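Alpha,alpha-trehalose-phosphate synthase (UDP-forming) (Burkholderia vietnamiensis, PDB 5TVG) is a GT-B glycosyltransferase of family 20, built from two Rossmann-like domains, and holds uridine-5'-diphosphate in this structure. Local coordinates at residues 354-359 / 382-387; 189-194 / 462-467. One frame throughout, in Å; residues are numbered along the deposited sequence.

Contact 1: residues 354-359 / 382-387. With MG (magnesium ion), chain O; UDP (uridine-5'-diphosphate), chain I.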
loop_
_atom_site.group_PDB
_atom_site.type_symbol
_atom_site.label_atom_id
_atom_site.label_comp_id
_atom_site.label_asym_id
_atom_site.label_seq_id
_atom_site.Cartn_x
_atom_site.Cartn_y
_atom_site.Cartn_z
ATOM N N LEU A 354 29.165 17.103 -16.995
ATOM C CA LEU A 354 28.801 17.803 -15.758
ATOM C C LEU A 354 28.935 16.873 -14.559
ATOM O O LEU A 354 29.440 17.274 -13.501
ATOM C CB LEU A 354 27.374 18.363 -15.847
ATOM C CG LEU A 354 27.179 19.629 -16.688
ATOM C CD1 LEU A 354 25.708 19.994 -16.842
ATOM C CD2 LEU A 354 27.924 20.784 -16.031
ATOM N N LEU A 355 28.510 15.619 -14.713
ATOM C CA LEU A 355 28.623 14.670 -13.614
ATOM C C LEU A 355 30.067 14.560 -13.119
ATOM O O LEU A 355 30.313 14.463 -11.905
ATOM C CB LEU A 355 28.079 13.304 -14.049
ATOM C CG LEU A 355 26.586 13.198 -14.369
ATOM C CD1 LEU A 355 26.220 11.771 -14.633
ATOM C CD2 LEU A 355 25.744 13.737 -13.204
ATOM N N MET A 356 31.035 14.571 -14.040
ATOM C CA MET A 356 32.447 14.487 -13.647
ATOM C C MET A 356 32.877 15.692 -12.817
ATOM O O MET A 356 33.616 15.548 -11.840
ATOM C CB MET A 356 33.328 14.325 -14.890
ATOM C CG MET A 356 32.830 13.201 -15.824
ATOM S SD MET A 356 32.630 11.623 -14.955
ATOM C CE MET A 356 31.499 10.758 -16.010
ATOM N N ALA A 357 32.439 16.895 -13.192
ATOM C CA ALA A 357 32.763 18.053 -12.370
ATOM C C ALA A 357 32.102 17.973 -10.980
ATOM O O ALA A 357 32.669 18.494 -10.013
ATOM C CB ALA A 357 32.379 19.349 -13.088
ATOM N N PHE A 358 30.907 17.360 -10.866
ATOM C CA PHE A 358 30.278 17.153 -9.550
ATOM C C PHE A 358 31.097 16.188 -8.688
ATOM O O PHE A 358 31.321 16.446 -7.504
ATOM C CB PHE A 358 28.845 16.609 -9.690
ATOM C CG PHE A 358 27.903 17.505 -10.447
ATOM C CD1 PHE A 358 28.102 18.872 -10.508
ATOM C CD2 PHE A 358 26.809 16.956 -11.116
ATOM C CE1 PHE A 358 27.230 19.691 -11.218
ATOM C CE2 PHE A 358 25.934 17.758 -11.845
ATOM C CZ PHE A 358 26.144 19.138 -11.894
ATOM N N PHE A 359 31.517 15.052 -9.269
ATOM C CA PHE A 359 32.343 14.075 -8.556
ATOM C C PHE A 359 33.613 14.722 -8.013
ATOM O O PHE A 359 33.982 14.511 -6.851
ATOM C CB PHE A 359 32.718 12.913 -9.484
ATOM C CG PHE A 359 31.554 12.046 -9.891
ATOM C CD1 PHE A 359 30.409 11.979 -9.106
ATOM C CD2 PHE A 359 31.589 11.347 -11.112
ATOM C CE1 PHE A 359 29.336 11.193 -9.483
ATOM C CE2 PHE A 359 30.528 10.557 -11.498
ATOM C CZ PHE A 359 29.389 10.469 -10.684
ATOM N N VAL A 382 36.344 7.916 -9.168
ATOM C CA VAL A 382 37.785 7.966 -8.871
ATOM C C VAL A 382 38.498 8.834 -9.896
ATOM O O VAL A 382 39.270 9.732 -9.541
ATOM C CB VAL A 382 38.381 6.543 -8.838
ATOM C CG1 VAL A 382 39.911 6.587 -8.863
ATOM C CG2 VAL A 382 37.822 5.767 -7.623
ATOM N N ALA A 383 38.187 8.633 -11.184
ATOM C CA ALA A 383 38.921 9.333 -12.241
ATOM C C ALA A 383 38.704 10.834 -12.234
ATOM O O ALA A 383 39.548 11.568 -12.760
ATOM C CB ALA A 383 38.530 8.805 -13.616
ATOM N N SER A 384 37.595 11.308 -11.658
ATOM C CA SER A 384 37.319 12.731 -11.680
ATOM C C SER A 384 38.137 13.492 -10.659
ATOM O O SER A 384 38.197 14.729 -10.733
ATOM C CB SER A 384 35.826 12.993 -11.404
ATOM O OG SER A 384 34.990 12.381 -12.385
ATOM N N GLN A 385 38.730 12.797 -9.689
ATOM C CA GLN A 385 39.263 13.495 -8.530
ATOM C C GLN A 385 40.543 14.233 -8.867
ATOM O O GLN A 385 41.338 13.809 -9.698
ATOM C CB GLN A 385 39.514 12.534 -7.351
ATOM C CG GLN A 385 38.259 11.839 -6.818
ATOM C CD GLN A 385 37.164 12.819 -6.448
ATOM O OE1 GLN A 385 37.345 13.674 -5.564
ATOM N NE2 GLN A 385 36.029 12.741 -7.150
ATOM N N ASP A 386 40.758 15.317 -8.158
ATOM C CA ASP A 386 42.043 15.987 -8.173
ATOM C C ASP A 386 43.022 15.234 -7.273
ATOM O O ASP A 386 42.773 15.115 -6.059
ATOM C CB ASP A 386 41.851 17.414 -7.686
ATOM C CG ASP A 386 43.116 18.215 -7.700
ATOM O OD1 ASP A 386 44.208 17.659 -7.965
ATOM O OD2 ASP A 386 43.013 19.419 -7.417
ATOM N N PRO A 387 44.137 14.725 -7.809
ATOM C CA PRO A 387 45.096 13.972 -6.978
ATOM C C PRO A 387 45.715 14.784 -5.867
ATOM O O PRO A 387 46.278 14.197 -4.942
ATOM C CB PRO A 387 46.169 13.507 -7.979
ATOM C CG PRO A 387 46.008 14.431 -9.144
ATOM C CD PRO A 387 44.549 14.765 -9.226
HETATM MG MG MG O . 36.653 15.668 -4.918
HETATM N N1 UDP I . 25.054 8.383 -16.434
HETATM C C2 UDP I . 24.952 9.611 -17.062
HETATM N N3 UDP I . 23.948 10.423 -16.603
HETATM C C4 UDP I . 23.043 10.140 -15.599
HETATM C C5 UDP I . 23.204 8.839 -14.993
HETATM C C6 UDP I . 24.179 8.016 -15.433
HETATM O O2 UDP I . 25.713 9.968 -17.947
HETATM O O4 UDP I . 22.171 10.985 -15.306
HETATM C "C1'" UDP I . 26.120 7.470 -16.907
HETATM C "C2'" UDP I . 27.316 7.278 -15.972
HETATM O "O2'" UDP I . 28.284 8.258 -16.292
HETATM C "C3'" UDP I . 27.817 5.905 -16.412
HETATM C "C4'" UDP I . 26.523 5.173 -16.742
HETATM O "O4'" UDP I . 25.566 6.190 -17.106
HETATM O "O3'" UDP I . 28.736 5.917 -17.499
HETATM C "C5'" UDP I . 25.971 4.436 -15.555
HETATM O "O5'" UDP I . 26.483 3.116 -15.718
HETATM P PA UDP I . 26.780 2.199 -14.486
HETATM O O1A UDP I . 27.661 1.111 -14.993
HETATM O O2A UDP I . 27.278 3.006 -13.298
HETATM O O3A UDP I . 25.357 1.596 -14.087
HETATM P PB UDP I . 24.146 1.279 -15.063
HETATM O O1B UDP I . 24.816 0.760 -16.340
HETATM O O2B UDP I . 23.509 0.037 -14.458
HETATM O O3B UDP I . 23.232 2.445 -15.219
HETATM O O HOH W 1 38.060 16.230 -2.859
#
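Gln385 reaches across to the backbone of Phe359 from the segment that follows helix 376-384, in the C-terminal Rossmann-like domain of a GT-B fold; helix 352-361 supplies the other side. The bond from Gln385 NE2 to Phe359 O is short, 2.7 Å, and nearly straight, with an N-H...O angle of 174°. Phe359 O lies in the plane of the Gln385 amide, whereas NE2 stands above the carbonyl plane of Phe359, 71° out of it. A bend at chi2 folds the glutamine chain so that the two ends of its amide do different work: NE2 serves Phe359 O and also Tyr381 O, while OE1 binds the magnesium ion and takes a bond from Gly391 N. The carbonyl oxygens of Arg360 and Ser362 are further ligands of the metal. With a metal and a donor on OE1 and two carbonyls at NE2, the amide is probably held in one orientation.

Next to it in the chain, Ser384 points its CB at the helix and packs 3.7 Å from Phe359 CB. Its OG lies at the edge of the Phe359 ring, in the ring plane; the hydroxyl's hydrogen bond goes to Glu380 O in its own helix. Met356, bent at chi2 (-54°), lays SD 3.6 Å from Ser384 OG and carries its CE methyl on to 4.1 Å from O2' of the uridine-5'-diphosphate ribose. Helix 352-361 thus has the nucleotide near one side and the metal site near its end. Leu355 lines the nucleotide pocket, its CD1 methyl 3.3 Å from N3 of the uracil.

Contact 2: residues 189-194 / 462-467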
loop_
_atom_site.group_PDB
_atom_site.type_symbol
_atom_site.label_atom_id
_atom_site.label_comp_id
_atom_site.label_asym_id
_atom_site.label_seq_id
_atom_site.Cartn_x
_atom_site.Cartn_y
_atom_site.Cartn_z
ATOM N N TYR A 189 27.245 -19.493 -28.533
ATOM C CA TYR A 189 28.334 -18.538 -28.726
ATOM C C TYR A 189 29.687 -19.238 -28.705
ATOM O O TYR A 189 29.902 -20.179 -27.934
ATOM C CB TYR A 189 28.321 -17.455 -27.641
ATOM C CG TYR A 189 27.144 -16.496 -27.739
ATOM C CD1 TYR A 189 27.179 -15.413 -28.620
ATOM C CD2 TYR A 189 26.021 -16.644 -26.930
ATOM C CE1 TYR A 189 26.118 -14.528 -28.726
ATOM C CE2 TYR A 189 24.960 -15.749 -27.004
ATOM C CZ TYR A 189 25.016 -14.690 -27.914
ATOM O OH TYR A 189 23.955 -13.804 -28.020
ATOM N N ASP A 190 30.603 -18.768 -29.559
ATOM C CA ASP A 190 31.995 -19.211 -29.463
ATOM C C ASP A 190 32.649 -18.647 -28.208
ATOM O O ASP A 190 33.556 -19.275 -27.648
ATOM C CB ASP A 190 32.790 -18.781 -30.701
ATOM C CG ASP A 190 32.226 -19.350 -32.006
ATOM O OD1 ASP A 190 32.286 -20.585 -32.203
ATOM O OD2 ASP A 190 31.676 -18.574 -32.823
ATOM N N ILE A 191 32.201 -17.478 -27.746
ATOM C CA ILE A 191 32.732 -16.834 -26.545
ATOM C C ILE A 191 31.568 -16.397 -25.655
ATOM O O ILE A 191 30.624 -15.753 -26.133
ATOM C CB ILE A 191 33.619 -15.616 -26.878
ATOM C CG1 ILE A 191 34.780 -15.991 -27.808
ATOM C CG2 ILE A 191 34.160 -15.013 -25.584
ATOM C CD1 ILE A 191 35.241 -14.849 -28.707
ATOM N N ALA A 192 31.615 -16.751 -24.368
ATOM C CA ALA A 192 30.647 -16.224 -23.388
ATOM C C ALA A 192 31.454 -15.394 -22.403
ATOM O O ALA A 192 32.196 -15.949 -21.583
ATOM C CB ALA A 192 29.860 -17.338 -22.714
ATOM N N GLY A 193 31.387 -14.074 -22.543
ATOM C CA GLY A 193 32.183 -13.165 -21.728
ATOM C C GLY A 193 31.354 -12.576 -20.599
ATOM O O GLY A 193 30.175 -12.264 -20.784
ATOM N N PHE A 194 31.993 -12.396 -19.437
ATOM C CA PHE A 194 31.321 -11.900 -18.238
ATOM C C PHE A 194 32.148 -10.777 -17.637
ATOM O O PHE A 194 33.298 -10.548 -18.035
ATOM C CB PHE A 194 31.094 -13.030 -17.216
ATOM C CG PHE A 194 30.281 -14.155 -17.762
ATOM C CD1 PHE A 194 30.890 -15.151 -18.561
ATOM C CD2 PHE A 194 28.912 -14.202 -17.543
ATOM C CE1 PHE A 194 30.136 -16.182 -19.120
ATOM C CE2 PHE A 194 28.131 -15.225 -18.076
ATOM C CZ PHE A 194 28.746 -16.228 -18.880
ATOM N N ARG A 462 38.676 -12.498 -33.239
ATOM C CA ARG A 462 39.566 -12.753 -34.374
ATOM C C ARG A 462 40.268 -14.102 -34.336
ATOM O O ARG A 462 40.891 -14.465 -35.333
ATOM C CB ARG A 462 40.622 -11.668 -34.472
ATOM C CG ARG A 462 40.070 -10.391 -35.011
ATOM C CD ARG A 462 41.037 -9.265 -34.868
ATOM N NE ARG A 462 40.484 -8.036 -35.396
ATOM C CZ ARG A 462 40.891 -6.824 -35.047
ATOM N NH1 ARG A 462 41.861 -6.681 -34.162
ATOM N NH2 ARG A 462 40.325 -5.751 -35.582
ATOM N N SER A 463 40.210 -14.852 -33.237
ATOM C CA SER A 463 41.051 -16.048 -33.144
ATOM C C SER A 463 40.424 -17.265 -32.482
ATOM O O SER A 463 40.876 -18.377 -32.759
ATOM C CB SER A 463 42.312 -15.705 -32.349
ATOM O OG SER A 463 41.903 -15.364 -30.998
ATOM N N VAL A 464 39.408 -17.132 -31.643
ATOM C CA VAL A 464 38.954 -18.288 -30.873
ATOM C C VAL A 464 38.322 -19.317 -31.791
ATOM O O VAL A 464 38.751 -20.474 -31.837
ATOM C CB VAL A 464 37.992 -17.859 -29.739
ATOM C CG1 VAL A 464 37.301 -19.072 -29.108
ATOM C CG2 VAL A 464 38.742 -17.106 -28.668
ATOM N N ALA A 465 37.299 -18.913 -32.537
ATOM C CA ALA A 465 36.638 -19.874 -33.402
ATOM C C ALA A 465 37.654 -20.565 -34.308
ATOM O O ALA A 465 37.624 -21.793 -34.455
ATOM C CB ALA A 465 35.524 -19.192 -34.208
ATOM N N ALA A 466 38.603 -19.814 -34.876
ATOM C CA ALA A 466 39.557 -20.472 -35.774
ATOM C C ALA A 466 40.542 -21.350 -35.001
ATOM O O ALA A 466 40.789 -22.492 -35.394
ATOM C CB ALA A 466 40.297 -19.454 -36.643
ATOM N N ALA A 467 41.115 -20.845 -33.903
ATOM C CA ALA A 467 42.061 -21.674 -33.144
ATOM C C ALA A 467 41.397 -22.950 -32.643
ATOM O O ALA A 467 42.012 -24.021 -32.655
ATOM C CB ALA A 467 42.658 -20.897 -31.965
#
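Ile191 and Val464 make the apolar part of the contact, meeting through their branches with the two side chains crossing at a slant. Ile191 CD1 lies 4.2 Å from Val464 CG2, and Ile191 CG1 is at the same distance from Val464 CG1, so both methyls of the valine take part. With chi1 at -57°, Ile191 CG1 stands beside the backbone N, and the extended chain beyond it carries CD1 toward the helix, although the first bond of the side chain does not head there. The CB of Val464 points toward the strand. Ile191 also touches Phe457 and Leu461 of helix 450-461, and Val464 also touches Lys229.

Contacts between carbon and polar groups complete the interface. Val464 CG1 rests 4.0 Å from the carbonyl oxygen of Asp190. The Ala465 methyl lies over the flat face of the Asp190 carboxylate, with CB 4.0 Å from CG and almost equally far from OD1 and OD2, so it favours neither oxygen.

In the fold, this is the N-terminal Rossmann-like domain of the GT-B architecture. Strand 191-194 runs between strands 159-162 and 226-232 of its sheet, and the short C-terminal helix 464-468 lies against the beginning of that strand.

The carboxylate of Asp190 has its polar partners outside helix 464-468. Asp190 OD2 forms a salt bridge with Arg151 and accepts a hydrogen bond from Ile159 N; OD1 has a long, weak ion pair with Arg226. The positive partners would be expected to favour the ionised carboxylate. Backbone bonds from Asp190 to Ile159 and Lys229 tie its main chain to both flanking strands.

Overall arrangement
From the N terminus, the chain first builds most of the N-terminal domain and reaches residues 189-194, the opening side of contact 2. It then finishes that sheet and passes into the C-terminal domain, whose parallel sheet begins with strand 266-271. There contact 1 closes a short loop of 22 residues between Phe359 and Val382, which contains strand 364-367 and brings helix 352-361 against helix 376-384. The chain later returns through helix 450-461, and residues 462-467 close contact 2 across 267 residues. The short loop therefore lies wholly within the long one. Contact 1 is local to the C-terminal domain, whereas contact 2 joins the chain's C-terminal end to the N-terminal domain; their centres are about 36 Å apart.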